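PDB 3PRN: porin from Rhodobacter blasticus, which forms trimeric outer-membrane channels through which small hydrophilic solutes of up to about 0.6 kDa diffuse passively. Local coordinates for residues A[25-37]-A[47-59]. The protein carries 1 engineered substitution. Sequence-based numbering, arbitrary orientation.
Sequences TIISSRLRINIVG and FGAKLRMQWDDGD. With MG (magnesium ion), chain B; C8E ((hydroxyethyloxy)tri(ethyloxy)octane), chain C.
Strands 25-37 and 47-56 run antiparallel as neighbouring staves of the 16-stranded porin barrel, their axes approaching to 4.7 Å. Paired amide and carbonyl bonds join Leu31 to Trp55, Ile33 to Met53, Ile35 to Leu51 and Gly37 to Ala49. Apart from Gly37, those residues turn their side chains to the face where neighbouring subunits pack: Leu31 meets Ala49 of the second subunit, and Ile35 meets Ile33 of the third.

The other face is a polar ladder. Arg30 NE points straight at Asp56 OD1 (2.8 Å, 172°), which receives it in the guanidinium plane through its syn lone pair; Lys120 holds OD2 in a second salt bridge. Gln54 sends NE2 to that same OD2 and also sets it over the face of the Arg30 guanidinium, while its OE1 accepts both NE (2.9 Å) and NH2 of Arg32, side-on. With CG anti to N (chi1 175°) and a bend at chi3, Arg32 lies flat on Arg52, planes 11° apart and centres 3.6 Å apart. Arg52 NE in turn reaches Asn34 OD1 at 2.7 Å. An alanine in place of Arg32 would probably leave Gln54 OE1 without its two donors and uncover the face of Arg52 on which it stacks.

Beyond the ladder, Asp57 OD1 accepts Ser29 N and binds the magnesium ion at 2.1 Å; three waters and Ser28 OG, also hydrogen-bonded to Glu103, are further ligands. The stacked like charges are probably tolerated because the amide oxygens of Gln54 and Asn34 fix the guanidinium edges and Ser119 holds Arg52 NH1; they probably add positive potential to the channel-facing wall, whereas the metal links Ser28 to Asp57, in the turn just past strand 47-56.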
loop_
_atom_site.group_PDB
_atom_site.type_symbol
_atom_site.label_atom_id
_atom_site.label_comp_id
_atom_site.label_asym_id
_atom_site.label_seq_id
_atom_site.Cartn_x
_atom_site.Cartn_y
_atom_site.Cartn_z
ATOM N N THR A 25 -10.613 15.653 -24.852
ATOM C CA THR A 25 -10.046 16.274 -23.657
ATOM C C THR A 25 -10.435 15.523 -22.392
ATOM O O THR A 25 -11.640 15.247 -22.169
ATOM C CB THR A 25 -10.528 17.742 -23.575
ATOM O OG1 THR A 25 -9.922 18.532 -24.623
ATOM C CG2 THR A 25 -10.056 18.408 -22.268
ATOM N N ILE A 26 -9.463 15.078 -21.591
ATOM C CA ILE A 26 -9.836 14.449 -20.318
ATOM C C ILE A 26 -9.106 15.145 -19.131
ATOM O O ILE A 26 -8.196 15.927 -19.362
ATOM C CB ILE A 26 -9.470 12.955 -20.252
ATOM C CG1 ILE A 26 -7.958 12.788 -20.358
ATOM C CG2 ILE A 26 -10.254 12.165 -21.282
ATOM C CD1 ILE A 26 -7.480 11.377 -20.130
ATOM N N ILE A 27 -9.525 14.842 -17.910
ATOM C CA ILE A 27 -8.779 15.318 -16.724
ATOM C C ILE A 27 -7.766 14.260 -16.363
ATOM O O ILE A 27 -8.150 13.121 -15.979
ATOM C CB ILE A 27 -9.668 15.612 -15.522
ATOM C CG1 ILE A 27 -10.448 16.912 -15.902
ATOM C CG2 ILE A 27 -8.912 15.852 -14.222
ATOM C CD1 ILE A 27 -11.687 17.061 -15.046
ATOM N N SER A 28 -6.496 14.537 -16.584
ATOM C CA SER A 28 -5.455 13.553 -16.337
ATOM C C SER A 28 -4.765 13.925 -15.017
ATOM O O SER A 28 -4.339 15.072 -14.859
ATOM C CB SER A 28 -4.432 13.548 -17.477
ATOM O OG SER A 28 -3.325 12.730 -17.167
ATOM N N SER A 29 -4.526 12.912 -14.189
ATOM C CA SER A 29 -3.930 13.205 -12.881
ATOM C C SER A 29 -3.112 12.036 -12.379
ATOM O O SER A 29 -3.242 10.912 -12.878
ATOM C CB SER A 29 -5.070 13.556 -11.903
ATOM O OG SER A 29 -5.950 12.481 -11.795
ATOM N N ARG A 30 -2.238 12.340 -11.413
ATOM C CA ARG A 30 -1.334 11.284 -10.907
ATOM C C ARG A 30 -1.045 11.573 -9.426
ATOM O O ARG A 30 -0.830 12.724 -9.058
ATOM C CB ARG A 30 -0.018 11.322 -11.690
ATOM C CG ARG A 30 1.105 10.489 -11.024
ATOM C CD ARG A 30 2.388 10.512 -11.811
ATOM N NE ARG A 30 2.268 9.850 -13.095
ATOM C CZ ARG A 30 3.294 9.728 -13.966
ATOM N NH1 ARG A 30 4.497 10.199 -13.705
ATOM N NH2 ARG A 30 3.025 9.109 -15.106
ATOM N N LEU A 31 -1.015 10.533 -8.613
ATOM C CA LEU A 31 -0.554 10.685 -7.237
ATOM C C LEU A 31 0.684 9.781 -7.080
ATOM O O LEU A 31 0.565 8.568 -7.421
ATOM C CB LEU A 31 -1.630 10.326 -6.236
ATOM C CG LEU A 31 -1.128 10.156 -4.784
ATOM C CD1 LEU A 31 -0.592 11.491 -4.298
ATOM C CD2 LEU A 31 -2.274 9.710 -3.896
ATOM N N ARG A 32 1.826 10.313 -6.667
ATOM C CA ARG A 32 2.995 9.474 -6.463
ATOM C C ARG A 32 3.457 9.600 -4.992
ATOM O O ARG A 32 3.688 10.723 -4.482
ATOM C CB ARG A 32 4.175 9.867 -7.399
ATOM C CG ARG A 32 5.438 9.043 -7.059
ATOM C CD ARG A 32 6.621 9.557 -7.938
ATOM N NE ARG A 32 6.454 9.041 -9.295
ATOM C CZ ARG A 32 7.266 9.271 -10.328
ATOM N NH1 ARG A 32 8.376 10.022 -10.185
ATOM N NH2 ARG A 32 6.978 8.731 -11.518
ATOM N N ILE A 33 3.615 8.452 -4.311
ATOM C CA ILE A 33 4.176 8.426 -2.982
ATOM C C ILE A 33 5.421 7.546 -2.982
ATOM O O ILE A 33 5.317 6.381 -3.383
ATOM C CB ILE A 33 3.177 7.854 -1.945
ATOM C CG1 ILE A 33 1.973 8.776 -1.744
ATOM C CG2 ILE A 33 3.800 7.664 -0.560
ATOM C CD1 ILE A 33 0.728 8.034 -1.274
ATOM N N ASN A 34 6.547 8.049 -2.479
ATOM C CA ASN A 34 7.758 7.234 -2.366
ATOM C C ASN A 34 7.973 6.929 -0.858
ATOM O O ASN A 34 7.882 7.854 -0.009
ATOM C CB ASN A 34 8.979 7.991 -2.879
ATOM C CG ASN A 34 8.892 8.351 -4.360
ATOM O OD1 ASN A 34 8.697 7.475 -5.208
ATOM N ND2 ASN A 34 9.067 9.635 -4.642
ATOM N N ILE A 35 8.285 5.694 -0.563
ATOM C CA ILE A 35 8.550 5.308 0.836
ATOM C C ILE A 35 10.024 4.896 0.827
ATOM O O ILE A 35 10.386 3.972 0.081
ATOM C CB ILE A 35 7.665 4.118 1.207
ATOM C CG1 ILE A 35 6.203 4.519 0.939
ATOM C CG2 ILE A 35 7.937 3.694 2.635
ATOM C CD1 ILE A 35 5.286 3.382 1.323
ATOM N N VAL A 36 10.831 5.598 1.604
ATOM C CA VAL A 36 12.270 5.312 1.622
ATOM C C VAL A 36 12.744 4.972 3.021
ATOM O O VAL A 36 12.507 5.723 3.981
ATOM C CB VAL A 36 12.983 6.614 1.149
ATOM C CG1 VAL A 36 14.502 6.412 1.122
ATOM C CG2 VAL A 36 12.471 6.974 -0.237
ATOM N N GLY A 37 13.369 3.818 3.212
ATOM C CA GLY A 37 13.892 3.421 4.527
ATOM C C GLY A 37 15.434 3.542 4.398
ATOM O O GLY A 37 16.006 3.080 3.387
ATOM N N PHE A 47 22.742 2.462 3.939
ATOM C CA PHE A 47 21.929 1.428 3.331
ATOM C C PHE A 47 20.514 2.010 3.146
ATOM O O PHE A 47 20.046 2.750 4.007
ATOM C CB PHE A 47 21.807 0.127 4.114
ATOM C CG PHE A 47 23.154 -0.546 4.281
ATOM C CD1 PHE A 47 24.022 -0.110 5.263
ATOM C CD2 PHE A 47 23.521 -1.598 3.436
ATOM C CE1 PHE A 47 25.268 -0.738 5.401
ATOM C CE2 PHE A 47 24.738 -2.224 3.595
ATOM C CZ PHE A 47 25.622 -1.782 4.580
ATOM N N GLY A 48 19.890 1.707 2.020
ATOM C CA GLY A 48 18.546 2.218 1.781
ATOM C C GLY A 48 17.699 1.232 0.987
ATOM O O GLY A 48 18.155 0.323 0.274
ATOM N N ALA A 49 16.387 1.443 1.105
ATOM C CA ALA A 49 15.418 0.627 0.385
ATOM C C ALA A 49 14.297 1.592 -0.038
ATOM O O ALA A 49 14.019 2.551 0.704
ATOM C CB ALA A 49 14.896 -0.581 1.116
ATOM N N LYS A 50 13.706 1.420 -1.219
ATOM C CA LYS A 50 12.598 2.272 -1.578
ATOM C C LYS A 50 11.478 1.480 -2.266
ATOM O O LYS A 50 11.693 0.495 -2.995
ATOM C CB LYS A 50 13.083 3.410 -2.419
ATOM C CG LYS A 50 12.624 3.453 -3.871
ATOM C CD LYS A 50 12.733 4.878 -4.452
ATOM C CE LYS A 50 13.366 4.932 -5.845
ATOM N NZ LYS A 50 13.617 6.304 -6.320
ATOM N N LEU A 51 10.284 1.973 -1.990
ATOM C CA LEU A 51 9.068 1.418 -2.565
ATOM C C LEU A 51 8.276 2.628 -3.135
ATOM O O LEU A 51 8.277 3.711 -2.496
ATOM C CB LEU A 51 8.246 0.694 -1.519
ATOM C CG LEU A 51 7.055 -0.108 -1.993
ATOM C CD1 LEU A 51 7.493 -1.334 -2.785
ATOM C CD2 LEU A 51 6.198 -0.554 -0.821
ATOM N N ARG A 52 7.569 2.459 -4.240
ATOM C CA ARG A 52 6.708 3.514 -4.779
ATOM C C ARG A 52 5.242 3.045 -4.873
ATOM O O ARG A 52 4.945 1.876 -5.237
ATOM C CB ARG A 52 7.169 3.907 -6.199
ATOM C CG ARG A 52 6.345 4.964 -6.912
ATOM C CD ARG A 52 7.098 5.538 -8.126
ATOM N NE ARG A 52 8.300 6.322 -7.631
ATOM C CZ ARG A 52 9.185 6.838 -8.482
ATOM N NH1 ARG A 52 9.038 6.680 -9.831
ATOM N NH2 ARG A 52 10.208 7.557 -8.053
ATOM N N MET A 53 4.298 3.921 -4.573
ATOM C CA MET A 53 2.867 3.700 -4.728
ATOM C C MET A 53 2.409 4.857 -5.643
ATOM O O MET A 53 2.531 6.023 -5.315
ATOM C CB MET A 53 2.065 3.756 -3.418
ATOM C CG MET A 53 2.466 2.522 -2.544
ATOM S SD MET A 53 1.550 2.660 -0.935
ATOM C CE MET A 53 -0.005 1.980 -1.512
ATOM N N GLN A 54 2.084 4.513 -6.906
ATOM C CA GLN A 54 1.671 5.523 -7.852
ATOM C C GLN A 54 0.327 5.163 -8.478
ATOM O O GLN A 54 0.171 4.013 -8.886
ATOM C CB GLN A 54 2.690 5.663 -8.974
ATOM C CG GLN A 54 2.372 6.796 -9.975
ATOM C CD GLN A 54 3.526 6.903 -10.968
ATOM O OE1 GLN A 54 4.660 7.181 -10.498
ATOM N NE2 GLN A 54 3.285 6.691 -12.251
ATOM N N TRP A 55 -0.555 6.150 -8.538
ATOM C CA TRP A 55 -1.847 5.984 -9.169
ATOM C C TRP A 55 -1.922 6.995 -10.337
ATOM O O TRP A 55 -1.512 8.168 -10.194
ATOM C CB TRP A 55 -2.988 6.291 -8.141
ATOM C CG TRP A 55 -4.347 6.245 -8.820
ATOM C CD1 TRP A 55 -5.131 5.141 -9.029
ATOM C CD2 TRP A 55 -5.062 7.367 -9.369
ATOM N NE1 TRP A 55 -6.284 5.507 -9.658
ATOM C CE2 TRP A 55 -6.274 6.859 -9.905
ATOM C CE3 TRP A 55 -4.778 8.724 -9.518
ATOM C CZ2 TRP A 55 -7.197 7.673 -10.568
ATOM C CZ3 TRP A 55 -5.697 9.549 -10.153
ATOM C CH2 TRP A 55 -6.921 9.000 -10.685
ATOM N N ASP A 56 -2.450 6.552 -11.455
ATOM C CA ASP A 56 -2.753 7.392 -12.601
ATOM C C ASP A 56 -4.221 7.235 -13.011
ATOM O O ASP A 56 -4.803 6.173 -12.876
ATOM C CB ASP A 56 -1.849 7.013 -13.814
ATOM C CG ASP A 56 -0.389 7.462 -13.558
ATOM O OD1 ASP A 56 -0.069 8.593 -13.928
ATOM O OD2 ASP A 56 0.408 6.657 -13.038
ATOM N N ASP A 57 -4.812 8.301 -13.546
ATOM C CA ASP A 57 -6.193 8.191 -14.043
ATOM C C ASP A 57 -6.209 7.075 -15.094
ATOM O O ASP A 57 -5.269 6.887 -15.887
ATOM C CB ASP A 57 -6.708 9.532 -14.596
ATOM C CG ASP A 57 -5.922 9.892 -15.840
ATOM O OD1 ASP A 57 -4.824 10.480 -15.688
ATOM O OD2 ASP A 57 -6.364 9.537 -16.957
ATOM N N GLY A 58 -7.280 6.289 -15.054
ATOM C CA GLY A 58 -7.405 5.154 -16.005
ATOM C C GLY A 58 -6.866 3.849 -15.446
ATOM O O GLY A 58 -7.112 2.800 -16.076
ATOM N N ASP A 59 -6.106 3.860 -14.304
ATOM C CA ASP A 59 -5.521 2.617 -13.794
ATOM C C ASP A 59 -6.601 1.561 -13.515
ATOM O O ASP A 59 -7.693 1.804 -12.982
ATOM C CB ASP A 59 -4.739 2.748 -12.451
ATOM C CG ASP A 59 -3.331 3.268 -12.699
ATOM O OD1 ASP A 59 -2.943 3.372 -13.847
ATOM O OD2 ASP A 59 -2.645 3.621 -11.704
HETATM MG MG MG B . -3.273 10.679 -17.111
HETATM C C1 C8E C . 0.392 -7.417 -5.535
HETATM C C2 C8E C . 0.088 -6.043 -5.911
HETATM C C3 C8E C . -1.233 -5.922 -6.530
HETATM C C4 C8E C . -0.993 -5.946 -7.973
HETATM C C5 C8E C . -1.803 -7.102 -8.452
HETATM C C6 C8E C . -2.837 -6.651 -9.323
HETATM C C7 C8E C . -3.052 -7.845 -10.090
HETATM C C8 C8E C . -4.226 -7.687 -10.967
HETATM O O9 C8E C . -4.270 -8.429 -12.198
HETATM C C10 C8E C . -4.692 -9.777 -12.078
HETATM C C11 C8E C . -4.712 -10.358 -13.471
HETATM O O12 C8E C . -5.552 -9.594 -14.391
HETATM C C13 C8E C . -4.939 -8.563 -15.249
HETATM C C14 C8E C . -5.184 -7.037 -15.039
HETATM O O15 C8E C . -5.283 -5.948 -16.021
HETATM C C16 C8E C . -4.118 -5.097 -16.031
HETATM C C17 C8E C . -3.830 -4.203 -14.817
HETATM O O18 C8E C . -2.860 -3.189 -14.663
HETATM C C19 C8E C . -2.723 -2.099 -15.606
HETATM C C20 C8E C . -2.806 -0.597 -14.980
HETATM O O21 C8E C . -3.923 0.093 -15.562
HETATM O O HOH W 1 -1.559 10.443 -15.307
HETATM O O HOH W 2 -2.886 8.218 -17.173
HETATM O O HOH W 3 -4.602 10.143 -18.909
#